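Local coordinates for protein SAM dependent methyltransferase (Aquifex aeolicus, PDB 3DH0) that binds S-adenosylmethionine and probably acts as a methyltransferase with a Rossmann-like fold, at residues I12-P18 and G47-Y51; L126-K130 and L168-I173; L139-K145 and Y184-A190. All coordinates share one frame; numbering follows the deposited sequence.

Interaction 1 (I12-P18 and G47-Y51); sequences IKKLDDP and GAGFY. With SAM (S-adenosylmethionine), chain C.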
loop_
_atom_site.group_PDB
_atom_site.type_symbol
_atom_site.label_atom_id
_atom_site.label_comp_id
_atom_site.label_asym_id
_atom_site.label_seq_id
_atom_site.Cartn_x
_atom_site.Cartn_y
_atom_site.Cartn_z
ATOM N N ILE A 12 14.432 -0.249 9.289
ATOM C CA ILE A 12 13.301 0.663 9.135
ATOM C C ILE A 12 13.590 2.106 8.719
ATOM O O ILE A 12 12.765 2.738 8.061
ATOM C CB ILE A 12 12.444 0.711 10.415
ATOM C CG1 ILE A 12 11.071 1.295 10.081
ATOM C CG2 ILE A 12 13.124 1.572 11.476
ATOM C CD1 ILE A 12 10.026 0.988 11.105
ATOM N N LYS A 13 14.749 2.628 9.095
ATOM C CA LYS A 13 15.094 3.996 8.746
ATOM C C LYS A 13 15.205 4.130 7.236
ATOM O O LYS A 13 15.145 5.232 6.693
ATOM C CB LYS A 13 16.413 4.386 9.409
ATOM C CG LYS A 13 16.331 5.637 10.245
ATOM C CD LYS A 13 15.378 5.468 11.396
ATOM C CE LYS A 13 15.067 6.817 12.027
ATOM N NZ LYS A 13 14.468 7.765 11.041
ATOM N N LYS A 14 15.381 3.000 6.560
ATOM C CA LYS A 14 15.477 2.995 5.110
ATOM C C LYS A 14 14.097 3.255 4.524
ATOM O O LYS A 14 13.959 3.615 3.359
ATOM C CB LYS A 14 15.995 1.650 4.609
ATOM C CG LYS A 14 17.491 1.557 4.400
ATOM C CD LYS A 14 17.831 0.196 3.786
ATOM C CE LYS A 14 19.324 0.039 3.469
ATOM N NZ LYS A 14 19.778 -1.395 3.292
ATOM N N LEU A 15 13.071 3.060 5.340
ATOM C CA LEU A 15 11.709 3.288 4.896
ATOM C C LEU A 15 11.267 4.714 5.247
ATOM O O LEU A 15 10.346 5.257 4.649
ATOM C CB LEU A 15 10.782 2.268 5.551
ATOM C CG LEU A 15 11.100 0.789 5.285
ATOM C CD1 LEU A 15 10.237 -0.109 6.186
ATOM C CD2 LEU A 15 10.883 0.477 3.804
ATOM N N ASP A 16 11.953 5.325 6.202
ATOM C CA ASP A 16 11.636 6.676 6.648
ATOM C C ASP A 16 12.699 7.647 6.108
ATOM O O ASP A 16 13.247 8.473 6.836
ATOM C CB ASP A 16 11.599 6.691 8.187
ATOM C CG ASP A 16 10.756 7.818 8.749
ATOM O OD1 ASP A 16 9.895 8.335 8.009
ATOM O OD2 ASP A 16 10.942 8.178 9.933
ATOM N N ASP A 17 12.971 7.534 4.813
ATOM C CA ASP A 17 13.971 8.359 4.141
ATOM C C ASP A 17 13.320 9.336 3.158
ATOM O O ASP A 17 12.753 8.925 2.141
ATOM C CB ASP A 17 14.948 7.446 3.400
ATOM C CG ASP A 17 16.137 8.188 2.836
ATOM O OD1 ASP A 17 16.998 7.519 2.234
ATOM O OD2 ASP A 17 16.221 9.426 2.990
ATOM N N PRO A 18 13.412 10.650 3.439
ATOM C CA PRO A 18 12.807 11.638 2.545
ATOM C C PRO A 18 13.279 11.538 1.107
ATOM O O PRO A 18 12.653 12.100 0.213
ATOM C CB PRO A 18 13.173 12.968 3.197
ATOM C CG PRO A 18 14.432 12.680 3.886
ATOM C CD PRO A 18 14.198 11.319 4.490
ATOM N N GLY A 47 4.681 -0.112 7.177
ATOM C CA GLY A 47 6.078 0.016 7.552
ATOM C C GLY A 47 6.403 1.136 8.521
ATOM O O GLY A 47 5.987 1.117 9.674
ATOM N N ALA A 48 7.169 2.115 8.057
ATOM C CA ALA A 48 7.536 3.248 8.892
ATOM C C ALA A 48 6.427 4.311 8.891
ATOM O O ALA A 48 6.428 5.220 9.707
ATOM C CB ALA A 48 8.849 3.849 8.393
ATOM N N GLY A 49 5.483 4.173 7.966
ATOM C CA GLY A 49 4.392 5.120 7.853
ATOM C C GLY A 49 4.811 6.296 6.998
ATOM O O GLY A 49 4.294 7.401 7.154
ATOM N N PHE A 50 5.754 6.045 6.090
ATOM C CA PHE A 50 6.297 7.067 5.206
ATOM C C PHE A 50 5.249 7.803 4.391
ATOM O O PHE A 50 5.172 9.020 4.452
ATOM C CB PHE A 50 7.332 6.460 4.265
ATOM C CG PHE A 50 7.990 7.466 3.376
ATOM C CD1 PHE A 50 8.850 8.425 3.908
ATOM C CD2 PHE A 50 7.721 7.491 2.010
ATOM C CE1 PHE A 50 9.434 9.399 3.091
ATOM C CE2 PHE A 50 8.297 8.462 1.179
ATOM C CZ PHE A 50 9.155 9.418 1.722
ATOM N N TYR A 51 4.448 7.072 3.625
ATOM C CA TYR A 51 3.403 7.689 2.815
ATOM C C TYR A 51 2.149 8.110 3.590
ATOM O O TYR A 51 1.232 8.676 3.018
ATOM C CB TYR A 51 3.004 6.746 1.684
ATOM C CG TYR A 51 4.103 6.514 0.686
ATOM C CD1 TYR A 51 4.551 7.545 -0.134
ATOM C CD2 TYR A 51 4.717 5.277 0.571
ATOM C CE1 TYR A 51 5.586 7.345 -1.037
ATOM C CE2 TYR A 51 5.760 5.071 -0.337
ATOM C CZ TYR A 51 6.181 6.110 -1.130
ATOM O OH TYR A 51 7.204 5.936 -2.012
HETATM N N SAM C . 5.179 0.821 2.173
HETATM C CA SAM C . 6.225 1.293 3.132
HETATM C C SAM C . 6.749 2.649 2.718
HETATM O O SAM C . 6.291 3.172 1.701
HETATM O OXT SAM C . 7.643 3.147 3.476
HETATM C CB SAM C . 7.374 0.291 3.174
HETATM C CG SAM C . 6.822 -1.075 3.249
HETATM S SD SAM C . 7.924 -2.514 3.307
HETATM C CE SAM C . 8.605 -2.553 1.648
HETATM C "C5'" SAM C . 6.760 -3.793 3.369
HETATM C "C4'" SAM C . 6.052 -3.976 4.696
HETATM O "O4'" SAM C . 5.113 -5.018 4.457
HETATM C "C3'" SAM C . 6.953 -4.586 5.788
HETATM O "O3'" SAM C . 7.116 -3.525 6.772
HETATM C "C2'" SAM C . 6.155 -5.712 6.414
HETATM O "O2'" SAM C . 6.117 -5.829 7.821
HETATM C "C1'" SAM C . 4.792 -5.566 5.668
HETATM N N9 SAM C . 4.059 -6.781 5.368
HETATM C C8 SAM C . 4.494 -7.984 4.848
HETATM N N7 SAM C . 3.540 -8.848 4.695
HETATM C C5 SAM C . 2.398 -8.185 5.141
HETATM C C6 SAM C . 1.029 -8.571 5.229
HETATM N N6 SAM C . 0.607 -9.797 4.848
HETATM N N1 SAM C . 0.115 -7.651 5.726
HETATM C C2 SAM C . 0.581 -6.435 6.098
HETATM N N3 SAM C . 1.837 -5.979 6.052
HETATM C C4 SAM C . 2.703 -6.907 5.559
#
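Ala48 CB sits between two side chains of 12-18, 3.8 Å from both Ile12 CG1 and Leu15 CB. Ile12 reaches it with its longer branch: CG1 lies opposite the backbone N across the CA-CB bond (chi1 -162°), which lays CG1 and CD1 alongside the alanine. Leu15 sends CD2 further, to 3.6 Å from CB of the S-adenosylmethionine, and so joins protein to ligand packing. Phe50 has CG anti to its N (chi1 -177°), which carries the ring away from the ligand toward the carbonyl oxygens of Leu15 and Asp17. Its CB lies 3.3 Å from Leu15 O and 3.4 Å from the ligand OXT, while Pro18 CA meets the ring edge near its plane. No hydrogen bond crosses between the segments. The Asp16 carboxylate is paired with Lys81 in a salt bridge and hydrogen-bonded to Tyr77, both on helix 72-85. At Gly47, phi is positive and a CB would crowd the ligand and Leu15 CD1; its N bonds to Asp69. Gly47 and Gly49 belong to the glycine-rich GxGxG loop characteristic of class I methyltransferases, between strand 40-43 and helix 52-59. The turn 12-18 closes over it from before helix 26-33, and Ile12 and Ala48 also touch helix 72-85.

Interaction 2 (L126-K130 and L168-I173); sequences LEELK and LEDAGI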
loop_
_atom_site.group_PDB
_atom_site.type_symbol
_atom_site.label_atom_id
_atom_site.label_comp_id
_atom_site.label_asym_id
_atom_site.label_seq_id
_atom_site.Cartn_x
_atom_site.Cartn_y
_atom_site.Cartn_z
ATOM N N LEU A 126 -5.553 -11.639 -0.904
ATOM C CA LEU A 126 -6.459 -10.940 -1.812
ATOM C C LEU A 126 -7.921 -11.191 -1.448
ATOM O O LEU A 126 -8.751 -10.297 -1.574
ATOM C CB LEU A 126 -6.219 -11.397 -3.246
ATOM C CG LEU A 126 -5.117 -10.687 -4.027
ATOM C CD1 LEU A 126 -5.475 -9.221 -4.224
ATOM C CD2 LEU A 126 -3.816 -10.814 -3.280
ATOM N N GLU A 127 -8.240 -12.407 -1.011
ATOM C CA GLU A 127 -9.613 -12.716 -0.641
ATOM C C GLU A 127 -9.975 -11.919 0.596
ATOM O O GLU A 127 -11.052 -11.313 0.673
ATOM C CB GLU A 127 -9.788 -14.206 -0.358
ATOM C CG GLU A 127 -9.509 -15.077 -1.551
ATOM C CD GLU A 127 -10.305 -14.672 -2.796
ATOM O OE1 GLU A 127 -11.555 -14.693 -2.745
ATOM O OE2 GLU A 127 -9.672 -14.339 -3.828
ATOM N N GLU A 128 -9.064 -11.910 1.563
ATOM C CA GLU A 128 -9.296 -11.170 2.795
ATOM C C GLU A 128 -9.494 -9.691 2.442
ATOM O O GLU A 128 -10.331 -9.009 3.033
ATOM C CB GLU A 128 -8.101 -11.357 3.735
ATOM C CG GLU A 128 -8.200 -10.659 5.086
ATOM C CD GLU A 128 -9.396 -11.099 5.933
ATOM O OE1 GLU A 128 -9.871 -12.246 5.788
ATOM O OE2 GLU A 128 -9.851 -10.293 6.768
ATOM N N LEU A 129 -8.737 -9.215 1.456
ATOM C CA LEU A 129 -8.826 -7.826 1.030
ATOM C C LEU A 129 -10.203 -7.397 0.512
ATOM O O LEU A 129 -10.666 -6.302 0.820
ATOM C CB LEU A 129 -7.777 -7.540 -0.042
ATOM C CG LEU A 129 -6.546 -6.712 0.352
ATOM C CD1 LEU A 129 -5.680 -6.555 -0.865
ATOM C CD2 LEU A 129 -6.943 -5.342 0.882
ATOM N N LYS A 130 -10.843 -8.252 -0.289
ATOM C CA LYS A 130 -12.162 -7.952 -0.849
ATOM C C LYS A 130 -13.193 -7.805 0.261
ATOM O O LYS A 130 -14.102 -6.983 0.187
ATOM C CB LYS A 130 -12.642 -9.069 -1.771
ATOM C CG LYS A 130 -11.692 -9.535 -2.847
ATOM C CD LYS A 130 -12.519 -10.116 -3.992
ATOM C CE LYS A 130 -11.768 -11.139 -4.837
ATOM N NZ LYS A 130 -11.770 -12.492 -4.238
ATOM N N LEU A 168 -3.724 -11.065 -9.701
ATOM C CA LEU A 168 -4.907 -10.272 -9.452
ATOM C C LEU A 168 -6.069 -10.885 -10.232
ATOM O O LEU A 168 -7.207 -10.932 -9.758
ATOM C CB LEU A 168 -4.654 -8.835 -9.908
ATOM C CG LEU A 168 -4.498 -7.744 -8.841
ATOM C CD1 LEU A 168 -3.571 -8.184 -7.738
ATOM C CD2 LEU A 168 -3.971 -6.491 -9.501
ATOM N N GLU A 169 -5.773 -11.363 -11.435
ATOM C CA GLU A 169 -6.797 -11.968 -12.267
ATOM C C GLU A 169 -7.325 -13.244 -11.606
ATOM O O GLU A 169 -8.536 -13.468 -11.553
ATOM C CB GLU A 169 -6.234 -12.288 -13.643
ATOM C CG GLU A 169 -7.304 -12.610 -14.656
ATOM C CD GLU A 169 -6.736 -12.799 -16.047
ATOM O OE1 GLU A 169 -5.875 -11.973 -16.442
ATOM O OE2 GLU A 169 -7.149 -13.758 -16.741
ATOM N N ASP A 170 -6.426 -14.085 -11.104
ATOM C CA ASP A 170 -6.873 -15.295 -10.431
ATOM C C ASP A 170 -7.787 -14.901 -9.285
ATOM O O ASP A 170 -8.875 -15.453 -9.126
ATOM C CB ASP A 170 -5.712 -16.081 -9.822
ATOM C CG ASP A 170 -4.748 -16.609 -10.853
ATOM O OD1 ASP A 170 -3.967 -17.521 -10.483
ATOM O OD2 ASP A 170 -4.763 -16.115 -12.013
ATOM N N ALA A 171 -7.326 -13.953 -8.477
ATOM C CA ALA A 171 -8.077 -13.493 -7.318
ATOM C C ALA A 171 -9.399 -12.825 -7.679
ATOM O O ALA A 171 -10.203 -12.489 -6.797
ATOM C CB ALA A 171 -7.225 -12.540 -6.498
ATOM N N GLY A 172 -9.622 -12.625 -8.974
ATOM C CA GLY A 172 -10.853 -11.994 -9.404
ATOM C C GLY A 172 -10.792 -10.490 -9.608
ATOM O O GLY A 172 -11.639 -9.949 -10.303
ATOM N N ILE A 173 -9.819 -9.801 -9.018
ATOM C CA ILE A 173 -9.739 -8.349 -9.197
ATOM C C ILE A 173 -9.499 -7.971 -10.662
ATOM O O ILE A 173 -8.648 -8.567 -11.337
ATOM C CB ILE A 173 -8.601 -7.712 -8.374
ATOM C CG1 ILE A 173 -8.750 -8.055 -6.893
ATOM C CG2 ILE A 173 -8.612 -6.208 -8.570
ATOM C CD1 ILE A 173 -8.061 -9.345 -6.511
#
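Leu126 carries the apolar half of this contact between helix 122-132 and the end of helix 161-170. Its CB lies 3.6 Å from Ala171 CB, a methyl small enough to let the backbones come close. Leu126 CG stands beside its own backbone N, opposite the carbonyl carbon (chi1 -86°), and from there CD1 reaches Ile173 CD1 at 3.5 Å and Leu168 CD1 at 4.1 Å. The leucine crosses both of these side chains at about a right angle, so branch ends meet rather than chain lengths.

The polar part is made by Glu127 and Lys130, one turn apart on the same helix. Lys130 NZ forms a salt bridge with Glu127 OE1 at 2.7 Å and a weak hydrogen bond to Glu127 OE2. A bend at the end of the lysine chain (chi4 82°) turns NZ back to this carboxylate; Ala171 O is 3.0 Å from NZ.

Backbone bonding shapes the other side. Gly172 takes positive phi (94°) in a Schellman motif that closes the helix, its N bonding to Glu169 O at 2.9 Å.

Leu129 touches strand 107-113 while Leu168 and Ile173 touch strand 185-191, so the two helices pack side by side against the central sheet. With Leu126, Leu168 and Ile173 buried, apolar contacts carry the interface; the Lys130-Glu127 ion pair lies within one helix and does not tie the two together.

Interaction 3 (L139-K145 and Y184-A190); sequences LAIIDWK and YCFGVYA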
loop_
_atom_site.group_PDB
_atom_site.type_symbol
_atom_site.label_atom_id
_atom_site.label_comp_id
_atom_site.label_asym_id
_atom_site.label_seq_id
_atom_site.Cartn_x
_atom_site.Cartn_y
_atom_site.Cartn_z
ATOM N N LEU A 139 -8.118 -0.498 -6.049
ATOM C CA LEU A 139 -6.885 -1.082 -5.539
ATOM C C LEU A 139 -5.654 -0.473 -6.237
ATOM O O LEU A 139 -5.506 -0.578 -7.455
ATOM C CB LEU A 139 -6.917 -2.595 -5.748
ATOM C CG LEU A 139 -5.630 -3.393 -5.543
ATOM C CD1 LEU A 139 -4.971 -3.044 -4.229
ATOM C CD2 LEU A 139 -5.969 -4.852 -5.584
ATOM N N ALA A 140 -4.774 0.167 -5.468
ATOM C CA ALA A 140 -3.575 0.776 -6.035
ATOM C C ALA A 140 -2.309 0.064 -5.576
ATOM O O ALA A 140 -1.855 0.252 -4.456
ATOM C CB ALA A 140 -3.509 2.235 -5.647
ATOM N N ILE A 141 -1.729 -0.735 -6.459
ATOM C CA ILE A 141 -0.520 -1.479 -6.125
ATOM C C ILE A 141 0.718 -0.902 -6.814
ATOM O O ILE A 141 0.784 -0.837 -8.037
ATOM C CB ILE A 141 -0.692 -2.968 -6.517
ATOM C CG1 ILE A 141 -1.924 -3.533 -5.812
ATOM C CG2 ILE A 141 0.549 -3.753 -6.165
ATOM C CD1 ILE A 141 -2.205 -4.965 -6.119
ATOM N N ILE A 142 1.699 -0.487 -6.019
ATOM C CA ILE A 142 2.933 0.093 -6.553
ATOM C C ILE A 142 4.183 -0.696 -6.155
ATOM O O ILE A 142 4.419 -0.925 -4.969
ATOM C CB ILE A 142 3.102 1.566 -6.077
ATOM C CG1 ILE A 142 1.968 2.427 -6.638
ATOM C CG2 ILE A 142 4.452 2.119 -6.523
ATOM C CD1 ILE A 142 2.092 3.908 -6.327
ATOM N N ASP A 143 4.985 -1.105 -7.136
ATOM C CA ASP A 143 6.204 -1.848 -6.825
ATOM C C ASP A 143 7.381 -1.675 -7.792
ATOM O O ASP A 143 7.227 -1.124 -8.876
ATOM C CB ASP A 143 5.892 -3.339 -6.671
ATOM C CG ASP A 143 6.598 -3.946 -5.472
ATOM O OD1 ASP A 143 7.799 -3.637 -5.279
ATOM O OD2 ASP A 143 5.960 -4.719 -4.720
ATOM N N TRP A 144 8.557 -2.158 -7.387
ATOM C CA TRP A 144 9.774 -2.059 -8.205
ATOM C C TRP A 144 9.663 -2.871 -9.474
ATOM O O TRP A 144 8.940 -3.870 -9.508
ATOM C CB TRP A 144 11.004 -2.582 -7.463
ATOM C CG TRP A 144 11.305 -1.930 -6.168
ATOM C CD1 TRP A 144 11.024 -2.414 -4.924
ATOM C CD2 TRP A 144 11.988 -0.688 -5.979
ATOM N NE1 TRP A 144 11.496 -1.546 -3.967
ATOM C CE2 TRP A 144 12.092 -0.481 -4.588
ATOM C CE3 TRP A 144 12.524 0.266 -6.848
ATOM C CZ2 TRP A 144 12.718 0.652 -4.050
ATOM C CZ3 TRP A 144 13.141 1.389 -6.313
ATOM C CH2 TRP A 144 13.234 1.571 -4.931
ATOM N N LYS A 145 10.416 -2.457 -10.497
ATOM C CA LYS A 145 10.452 -3.132 -11.798
ATOM C C LYS A 145 11.225 -4.445 -11.623
ATOM O O LYS A 145 12.045 -4.564 -10.706
ATOM C CB LYS A 145 11.159 -2.235 -12.825
ATOM C CG LYS A 145 10.373 -2.007 -14.105
ATOM C CD LYS A 145 9.572 -0.712 -14.080
ATOM C CE LYS A 145 10.414 0.471 -14.574
ATOM N NZ LYS A 145 9.658 1.763 -14.556
ATOM N N TYR A 184 11.849 3.535 -11.732
ATOM C CA TYR A 184 12.209 2.347 -10.963
ATOM C C TYR A 184 11.034 1.453 -10.639
ATOM O O TYR A 184 11.207 0.268 -10.378
ATOM C CB TYR A 184 12.885 2.734 -9.644
ATOM C CG TYR A 184 14.196 3.482 -9.768
ATOM C CD1 TYR A 184 14.246 4.879 -9.627
ATOM C CD2 TYR A 184 15.395 2.790 -9.966
ATOM C CE1 TYR A 184 15.467 5.567 -9.669
ATOM C CE2 TYR A 184 16.614 3.460 -10.015
ATOM C CZ TYR A 184 16.650 4.850 -9.861
ATOM O OH TYR A 184 17.869 5.500 -9.864
ATOM N N CYS A 185 9.837 2.020 -10.643
ATOM C CA CYS A 185 8.660 1.244 -10.306
ATOM C C CYS A 185 7.583 1.304 -11.364
ATOM O O CYS A 185 7.699 2.010 -12.366
ATOM C CB CYS A 185 8.065 1.754 -9.000
ATOM S SG CYS A 185 9.269 2.408 -7.872
ATOM N N PHE A 186 6.534 0.531 -11.113
ATOM C CA PHE A 186 5.364 0.486 -11.962
ATOM C C PHE A 186 4.161 0.605 -11.032
ATOM O O PHE A 186 4.304 0.615 -9.815
ATOM C CB PHE A 186 5.320 -0.814 -12.763
ATOM C CG PHE A 186 5.278 -2.050 -11.925
ATOM C CD1 PHE A 186 4.115 -2.417 -11.262
ATOM C CD2 PHE A 186 6.403 -2.861 -11.814
ATOM C CE1 PHE A 186 4.072 -3.578 -10.501
ATOM C CE2 PHE A 186 6.375 -4.023 -11.056
ATOM C CZ PHE A 186 5.210 -4.385 -10.397
ATOM N N GLY A 187 2.977 0.724 -11.602
ATOM C CA GLY A 187 1.792 0.835 -10.785
ATOM C C GLY A 187 0.679 0.113 -11.496
ATOM O O GLY A 187 0.710 -0.049 -12.708
ATOM N N VAL A 188 -0.295 -0.355 -10.736
ATOM C CA VAL A 188 -1.425 -1.046 -11.325
ATOM C C VAL A 188 -2.720 -0.518 -10.731
ATOM O O VAL A 188 -2.838 -0.316 -9.530
ATOM C CB VAL A 188 -1.309 -2.581 -11.151
ATOM C CG1 VAL A 188 -0.565 -2.903 -9.888
ATOM C CG2 VAL A 188 -2.687 -3.212 -11.146
ATOM N N TYR A 189 -3.674 -0.277 -11.613
ATOM C CA TYR A 189 -4.977 0.257 -11.274
ATOM C C TYR A 189 -5.948 -0.901 -11.335
ATOM O O TYR A 189 -6.104 -1.528 -12.381
ATOM C CB TYR A 189 -5.334 1.304 -12.323
ATOM C CG TYR A 189 -6.483 2.234 -12.021
ATOM C CD1 TYR A 189 -7.806 1.889 -12.335
ATOM C CD2 TYR A 189 -6.234 3.510 -11.533
ATOM C CE1 TYR A 189 -8.843 2.817 -12.179
ATOM C CE2 TYR A 189 -7.255 4.433 -11.374
ATOM C CZ TYR A 189 -8.552 4.092 -11.700
ATOM O OH TYR A 189 -9.535 5.058 -11.559
ATOM N N ALA A 190 -6.598 -1.198 -10.220
ATOM C CA ALA A 190 -7.545 -2.296 -10.199
ATOM C C ALA A 190 -8.762 -1.947 -9.375
ATOM O O ALA A 190 -8.679 -1.196 -8.402
ATOM C CB ALA A 190 -6.883 -3.540 -9.651
#
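Paired backbones of Leu139 to Lys145 and Tyr184 to Ala190 hold two neighbouring antiparallel strands together. Leu139-Ala190, Ile141-Val188 and Asp143-Phe186 are hydrogen-bonded pairs, each with two N-H...O bonds, and Lys145 N adds one to Tyr184 O at 2.8 Å.

Among apolar contacts, Ile141 and Val188 lie side by side, CB to CG1 3.4 Å. Trp144 receives Tyr184 CB at its ring edge, 3.6 Å from CZ3, and Cys185 SG obliquely, 4.6 Å from the centroid of its six-membered ring.

A carbonyl oxygen meets a ring face at Phe186: CG is wedged between its own N and carbonyl carbon (chi1 60°), folding the ring back so that Asp143 O stands 3.5 Å above its plane, toward the rim.

Lys145, bent at chi2 and chi3, curls back to give NZ to Cys185 O at 2.9 Å from above the carbonyl plane. Losing this chain to an alanine is likely to leave Cys185 O without that donor and a gap beside Phe186.

The sheet order 3-2-1-4-5-7-6, with antiparallel strand 185-191 inserted between 137-144 and 174-181, is that of class I methyltransferases; helix 161-170 covers the Ile141 and Val188 face.

How the interactions relate
Interaction 1 comes first along the chain and closes before the others open; interactions 2 and 3 alternate their segments. Interactions 1 and 2 lie on opposite sides of the chain's centre, their own centres 27 Å apart, while the centre of interaction 3 is 18 Å from the first and 16 Å from the second. Interactions 2 and 3 touch: Ile173 CG2 meets Ala190 CB at 3.4 Å, and Leu168 packs on Ile141, Val188 and Ala190, laying helix 161-170 against the sheet. Interaction 1 borders the cofactor at the first strand's loop, whereas interactions 2 and 3 build the later half of the same Rossmann-like domain, where the one antiparallel strand, 185-191, is inserted.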